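Local coordinates for tetratricopeptide repeat protein (Parabacteroides merdae ATCC 43184, PDB 4R7S), which is of unknown function but, as a protein built of tetratricopeptide repeats, probably serves as a helical scaffold that binds other proteins or peptides, at residues 117-121 / 122-126; 125-128 / 129-132; 149-152 / 153-157. All coordinates share one frame; numbering follows the deposited sequence. Where two conformers were deposited one is given.

Interaction 1: residues 117-121 / 122-126; sequences LLYIQ and LQNYM
A Schellman motif closes the helix that ends at Gln121, with the carbonyls of Tyr119 and Ile120 taking bonds from the turn beyond. Asn124 N reaches back to Tyr119 O at 2.7 Å, nearly in line with the carbonyl. Inside this bond Gln123 N meets Ile120 O at 2.9 Å, coming from above the carbonyl plane; Gln123 carries the positive phi (62°) that turns the chain back. Leu122 N still bonds helically to Leu118 O (2.9 Å), and the CB and CG of Leu122 lie against that same oxygen. Asn124, the N-cap residue of the next helix, has CG anti to the backbone N (chi1 -154°), which lays its side chain alongside that of Tyr119, ring and amide planes 56° apart, with Tyr119 CD1 3.9 Å from Asn124 CB. Ile120 O has further company: Tyr125 CE1 comes within 3.7 Å, and a water that donates to this oxygen at 3.1 Å also bonds to Tyr125 OH, linking the old helix end to the first turn of the new one. Tyr119 and Ile120 go on to pack against helix 125-138. Such a tight, Schellman-ended turn between successive helices is in keeping with the helix-turn-helix build of tetratricopeptide repeat proteins.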
# COMPACT_ATOMS: atom_id res chain seq x y z
N LEU A 117 4.43 -2.04 8.66
CA LEU A 117 3.79 -3.05 7.80
C LEU A 117 4.83 -3.97 7.19
O LEU A 117 4.62 -5.19 7.21
CB LEU A 117 3.00 -2.38 6.67
CG LEU A 117 1.77 -1.53 7.06
CD1 LEU A 117 1.10 -0.98 5.81
CD2 LEU A 117 0.75 -2.33 7.89
N LEU A 118 5.96 -3.41 6.66
CA LEU A 118 7.05 -4.20 6.07
C LEU A 118 7.60 -5.19 7.07
O LEU A 118 7.88 -6.33 6.70
CB LEU A 118 8.21 -3.33 5.56
CG LEU A 118 8.10 -2.67 4.22
CD1 LEU A 118 9.40 -2.00 3.88
CD2 LEU A 118 7.75 -3.68 3.12
N TYR A 119 7.78 -4.73 8.33
CA TYR A 119 8.31 -5.56 9.40
C TYR A 119 7.34 -6.72 9.69
O TYR A 119 7.80 -7.83 10.00
CB TYR A 119 8.58 -4.72 10.66
CG TYR A 119 9.91 -4.00 10.70
CD1 TYR A 119 11.07 -4.59 10.21
CD2 TYR A 119 10.03 -2.75 11.32
CE1 TYR A 119 12.31 -3.95 10.29
CE2 TYR A 119 11.26 -2.10 11.40
CZ TYR A 119 12.40 -2.70 10.88
OH TYR A 119 13.62 -2.07 10.97
N ILE A 120 6.01 -6.49 9.55
CA ILE A 120 5.00 -7.54 9.76
C ILE A 120 5.24 -8.60 8.69
O ILE A 120 5.43 -9.77 9.02
CB ILE A 120 3.55 -7.00 9.77
CG1 ILE A 120 3.23 -6.20 11.04
CG2 ILE A 120 2.54 -8.14 9.59
CD1 ILE A 120 1.92 -5.38 10.95
N GLN A 121 5.28 -8.17 7.43
CA GLN A 121 5.50 -9.00 6.25
C GLN A 121 6.81 -9.78 6.36
O GLN A 121 6.85 -10.93 5.92
CB GLN A 121 5.50 -8.12 5.00
CG GLN A 121 5.72 -8.84 3.68
CD GLN A 121 5.71 -7.89 2.50
OE1 GLN A 121 5.15 -6.78 2.54
NE2 GLN A 121 6.33 -8.32 1.42
N LEU A 122 7.84 -9.20 6.98
CA LEU A 122 9.14 -9.85 7.14
C LEU A 122 9.23 -10.69 8.41
O LEU A 122 10.34 -11.08 8.79
CB LEU A 122 10.28 -8.82 7.13
CG LEU A 122 10.65 -8.19 5.77
CD1 LEU A 122 11.73 -7.12 5.95
CD2 LEU A 122 11.17 -9.23 4.79
N GLN A 123 8.06 -10.96 9.08
CA GLN A 123 7.94 -11.76 10.32
C GLN A 123 8.73 -11.09 11.48
O GLN A 123 9.01 -11.73 12.49
CB GLN A 123 8.41 -13.22 10.08
CG GLN A 123 7.63 -14.30 10.84
CD GLN A 123 8.25 -15.69 10.81
OE1 GLN A 123 9.20 -15.98 10.06
NE2 GLN A 123 7.70 -16.58 11.63
N ASN A 124 9.08 -9.80 11.34
CA ASN A 124 9.82 -9.06 12.37
C ASN A 124 8.85 -8.22 13.26
O ASN A 124 8.79 -6.99 13.19
CB ASN A 124 10.88 -8.18 11.71
CG ASN A 124 12.03 -7.88 12.61
OD1 ASN A 124 11.90 -7.75 13.85
ND2 ASN A 124 13.20 -7.77 11.99
N TYR A 125 8.11 -8.94 14.12
CA TYR A 125 6.99 -8.48 14.95
C TYR A 125 7.36 -7.47 16.03
O TYR A 125 6.60 -6.51 16.24
CB TYR A 125 6.25 -9.69 15.55
CG TYR A 125 5.76 -10.65 14.46
CD1 TYR A 125 5.02 -10.18 13.37
CD2 TYR A 125 6.06 -12.00 14.52
CE1 TYR A 125 4.59 -11.04 12.37
CE2 TYR A 125 5.62 -12.88 13.53
CZ TYR A 125 4.90 -12.39 12.44
OH TYR A 125 4.45 -13.25 11.45
N MSE A 126 8.50 -7.66 16.71
CA MSE A 126 8.93 -6.72 17.75
C MSE A 126 9.25 -5.37 17.14
O MSE A 126 8.87 -4.36 17.73
CB MSE A 126 10.13 -7.23 18.57
CG MSE A 126 9.76 -8.28 19.64
SE MSE A 126 8.18 -7.84 20.76
CE MSE A 126 8.74 -5.93 21.39
O HOH W 1 3.60 -12.19 8.69

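Interaction 2: residues 125-128 / 129-132; sequences YMWA and EQDF
Tyr125 touches Glu129 through its backbone, Glu129 N bonding to Tyr125 O at 3.0 Å, while its ring leads off to pack on Leu152 and Arg156 of helix 143-156. Met126, a selenomethionine, is bent at chi2 and chi3 (-47° and -52°) in one of its two conformers, which folds its tip back alongside Glu129; SE then lies 3.5 Å from Glu129 OE1, a contact left doubtful by the second conformer. That carboxylate has a stronger partner, Arg156 of helix 143-156, with which it forms a salt bridge. Gln130 lies beside Trp127, its NE2 at the edge of the indole, near the ring plane and 3.5 Å from CZ3, with ring and amide planes 72° apart. Both belong to the first turns of helix 125-138, in a stretch that matches the tetratricopeptide repeat family; from here Trp127 also meets Tyr119 of helix 109-121 edge-to-face. Trp127 O takes the N-H of Asp131 at 3.2 Å, and the Asp131 carboxylate is bridged to Arg115 on that same neighbouring helix. Ala128 is buried, its CB touched by Tyr119 and Ile120. Its oxygen accepts Phe132 N at 3.0 Å, nearly straight on, and the Phe132 ring folds back beside it, CE2 reaching 4.0 Å from Ala128 CB.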
# COMPACT_ATOMS: atom_id res chain seq x y z
N TYR A 125 8.11 -8.94 14.12
CA TYR A 125 6.99 -8.48 14.95
C TYR A 125 7.36 -7.47 16.03
O TYR A 125 6.60 -6.51 16.24
CB TYR A 125 6.25 -9.69 15.55
CG TYR A 125 5.76 -10.65 14.46
CD1 TYR A 125 5.02 -10.18 13.37
CD2 TYR A 125 6.06 -12.00 14.52
CE1 TYR A 125 4.59 -11.04 12.37
CE2 TYR A 125 5.62 -12.88 13.53
CZ TYR A 125 4.90 -12.39 12.44
OH TYR A 125 4.45 -13.25 11.45
N MSE A 126 8.50 -7.66 16.71
CA MSE A 126 8.93 -6.72 17.75
C MSE A 126 9.25 -5.37 17.14
O MSE A 126 8.87 -4.36 17.73
CB MSE A 126 10.13 -7.23 18.57
CG MSE A 126 9.76 -8.28 19.64
SE MSE A 126 8.18 -7.84 20.76
CE MSE A 126 8.74 -5.93 21.39
N TRP A 127 9.90 -5.34 15.95
CA TRP A 127 10.23 -4.04 15.34
C TRP A 127 8.97 -3.35 14.78
O TRP A 127 8.92 -2.12 14.84
CB TRP A 127 11.32 -4.11 14.26
CG TRP A 127 12.67 -4.68 14.62
CD1 TRP A 127 13.62 -5.10 13.73
CD2 TRP A 127 13.23 -4.91 15.93
NE1 TRP A 127 14.73 -5.57 14.39
CE2 TRP A 127 14.51 -5.47 15.74
CE3 TRP A 127 12.78 -4.66 17.24
CZ2 TRP A 127 15.35 -5.79 16.82
CZ3 TRP A 127 13.58 -5.05 18.30
CH2 TRP A 127 14.86 -5.59 18.09
N ALA A 128 7.95 -4.12 14.30
CA ALA A 128 6.68 -3.55 13.81
C ALA A 128 5.94 -2.87 14.97
O ALA A 128 5.53 -1.71 14.86
CB ALA A 128 5.82 -4.63 13.20
N GLU A 129 5.88 -3.56 16.11
CA GLU A 129 5.27 -3.11 17.35
C GLU A 129 5.83 -1.74 17.76
O GLU A 129 5.06 -0.82 18.06
CB GLU A 129 5.54 -4.16 18.44
CG GLU A 129 4.50 -4.23 19.53
CD GLU A 129 4.88 -5.08 20.72
OE1 GLU A 129 5.08 -6.31 20.55
OE2 GLU A 129 4.98 -4.52 21.84
N GLN A 130 7.18 -1.60 17.73
CA GLN A 130 7.88 -0.39 18.13
C GLN A 130 7.57 0.81 17.19
O GLN A 130 7.44 1.94 17.66
CB GLN A 130 9.39 -0.65 18.26
CG GLN A 130 9.69 -1.57 19.45
CD GLN A 130 11.15 -1.95 19.64
OE1 GLN A 130 12.07 -1.16 19.41
NE2 GLN A 130 11.37 -3.16 20.16
N ASP A 131 7.37 0.53 15.89
CA ASP A 131 7.02 1.54 14.89
C ASP A 131 5.58 2.03 15.05
O ASP A 131 5.33 3.22 14.86
CB ASP A 131 7.26 1.02 13.46
CG ASP A 131 8.71 1.06 13.00
OD1 ASP A 131 9.57 1.60 13.74
OD2 ASP A 131 8.99 0.55 11.90
N PHE A 132 4.64 1.13 15.42
CA PHE A 132 3.25 1.56 15.64
C PHE A 132 3.16 2.31 16.98
O PHE A 132 2.46 3.34 17.06
CB PHE A 132 2.26 0.39 15.55
CG PHE A 132 2.32 -0.33 14.22
CD1 PHE A 132 2.19 0.36 13.02
CD2 PHE A 132 2.51 -1.71 14.17
CE1 PHE A 132 2.28 -0.30 11.79
CE2 PHE A 132 2.58 -2.38 12.94
CZ PHE A 132 2.47 -1.67 11.76

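Interaction 3: residues 149-152 / 153-157; sequences HAIL and EKMRG. With EDO (1,2-ethanediol), chain D.
With CG anti to the backbone N (chi1 169°), Leu152 swings its branches across the side chain of Arg156, whose chain bends at chi2 and chi3 to bring the guanidinium round under them. Leu152 CG sits 4.2 Å above the centre of that flat group, and CD2 of Leu152 is 4.0 Å from Arg156 NH2. The plane so covered is gripped at its edge by Glu153: Arg156 NE meets Glu153 OE1 at 3.0 Å and Arg156 NH2 meets Glu153 OE2 at 3.1 Å, a side-on, two-nitrogen salt bridge. The oxygens lie in the guanidinium plane, but the nitrogens approach from above the carboxylate plane, 45° out of it. Asn158 bonds to Glu153 OE1, while a water donates to Glu153 OE2 at 2.6 Å and makes a weak bond with His149 ND1. Leu152, Glu153 and Arg156 lie on the last turns of helix 143-156, which Gly157 ends in a Schellman motif, with positive phi (92°), as it leads into helix 159-172 of this tetratricopeptide repeat protein. An alanine in place of Arg156 would remove the guanidinium and is likely to leave Glu153, and Glu129 of helix 125-138, without their shared positive partner and Leu152 without the flat surface it covers. Along another side of the helix, Met155 N bonds to Ile151 O in the carbonyl plane, and Met155 CG is a loose 4.5 Å from Ile151 CG2. Lys154, bent at chi3, makes its salt bridge with Asp185 of helix 178-189; its NZ also forms a weak 3.3 Å bond to O1 of a 1,2-ethanediol, probably from the crystallisation liquor, which rests against Ile151 CG2.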
# COMPACT_ATOMS: atom_id res chain seq x y z
N HIS A 149 -1.18 -2.53 14.89
CA HIS A 149 -1.11 -3.42 16.05
C HIS A 149 -2.07 -4.62 15.88
O HIS A 149 -1.67 -5.75 16.15
CB HIS A 149 -1.43 -2.66 17.36
CG HIS A 149 -0.26 -1.89 17.91
ND1 HIS A 149 0.94 -2.51 18.20
CD2 HIS A 149 -0.18 -0.59 18.24
CE1 HIS A 149 1.72 -1.57 18.69
NE2 HIS A 149 1.09 -0.40 18.74
N ALA A 150 -3.30 -4.36 15.39
CA ALA A 150 -4.30 -5.38 15.15
C ALA A 150 -3.80 -6.43 14.12
O ALA A 150 -3.92 -7.65 14.36
CB ALA A 150 -5.60 -4.74 14.67
N ILE A 151 -3.23 -5.96 13.01
CA ILE A 151 -2.72 -6.83 11.93
C ILE A 151 -1.53 -7.63 12.46
O ILE A 151 -1.48 -8.83 12.27
CB ILE A 151 -2.39 -6.01 10.64
CG1 ILE A 151 -3.68 -5.39 10.07
CG2 ILE A 151 -1.67 -6.87 9.57
CD1 ILE A 151 -3.44 -4.08 9.36
N LEU A 152 -0.61 -6.96 13.16
CA LEU A 152 0.59 -7.54 13.79
C LEU A 152 0.23 -8.71 14.73
O LEU A 152 0.82 -9.79 14.63
CB LEU A 152 1.29 -6.43 14.58
CG LEU A 152 2.40 -6.84 15.52
CD1 LEU A 152 3.57 -7.36 14.75
CD2 LEU A 152 2.84 -5.69 16.33
N GLU A 153 -0.72 -8.48 15.65
CA GLU A 153 -1.17 -9.46 16.65
C GLU A 153 -1.77 -10.67 16.01
O GLU A 153 -1.47 -11.78 16.44
CB GLU A 153 -2.14 -8.83 17.64
CG GLU A 153 -1.48 -7.86 18.62
CD GLU A 153 -0.30 -8.30 19.47
OE1 GLU A 153 0.15 -9.47 19.36
OE2 GLU A 153 0.18 -7.46 20.26
N LYS A 154 -2.59 -10.47 14.97
CA LYS A 154 -3.16 -11.54 14.17
C LYS A 154 -2.02 -12.39 13.54
O LYS A 154 -2.02 -13.61 13.66
CB LYS A 154 -4.06 -10.93 13.08
CG LYS A 154 -4.45 -11.93 11.98
CD LYS A 154 -5.21 -11.28 10.84
CE LYS A 154 -4.30 -10.76 9.76
NZ LYS A 154 -5.09 -9.96 8.79
N MSE A 155 -1.04 -11.75 12.88
CA MSE A 155 0.07 -12.48 12.23
C MSE A 155 0.97 -13.24 13.24
O MSE A 155 1.56 -14.27 12.88
CB MSE A 155 0.91 -11.54 11.37
CG MSE A 155 0.12 -10.90 10.22
SE MSE A 155 -0.87 -12.11 9.03
CE MSE A 155 0.55 -13.49 8.69
N ARG A 156 1.06 -12.73 14.48
CA ARG A 156 1.79 -13.32 15.61
C ARG A 156 1.06 -14.53 16.23
O ARG A 156 1.64 -15.27 17.01
CB ARG A 156 1.91 -12.27 16.70
CG ARG A 156 3.09 -11.43 16.62
CD ARG A 156 3.61 -11.24 18.01
NE ARG A 156 3.03 -10.07 18.64
CZ ARG A 156 3.72 -9.01 18.99
NH1 ARG A 156 5.03 -8.95 18.74
NH2 ARG A 156 3.12 -7.98 19.59
N GLY A 157 -0.24 -14.63 15.96
CA GLY A 157 -1.10 -15.65 16.55
C GLY A 157 -1.77 -15.20 17.84
O GLY A 157 -2.37 -16.03 18.52
C1 EDO D . -3.87 -7.79 6.18
O1 EDO D . -2.84 -8.53 6.82
C2 EDO D . -3.66 -6.25 6.35
O2 EDO D . -2.47 -5.77 5.73
O HOH W 2 0.84 -4.99 19.62

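In the fold
From the N terminus, interaction 1 comes first, turning the chain from helix 109-121 into helix 125-138. Interaction 2 starts on the residues where it ends, sharing Tyr125 and Met126, and carries helix 125-138 onward; interaction 3 follows in series near the end of helix 143-156. None encloses or crosses another, and each closes only a local turn. Their centres lie about 7 to 11 Å apart, on the same side of the chain's centre. Side chains join them: Ile120 CD1 packs on Phe132 CE2 (3.7 Å), Tyr125 CD1 on Leu152 CD1 (3.5 Å), and the salt bridge between interactions 2 and 3 adds a charged link, tying three successive helices of the array together.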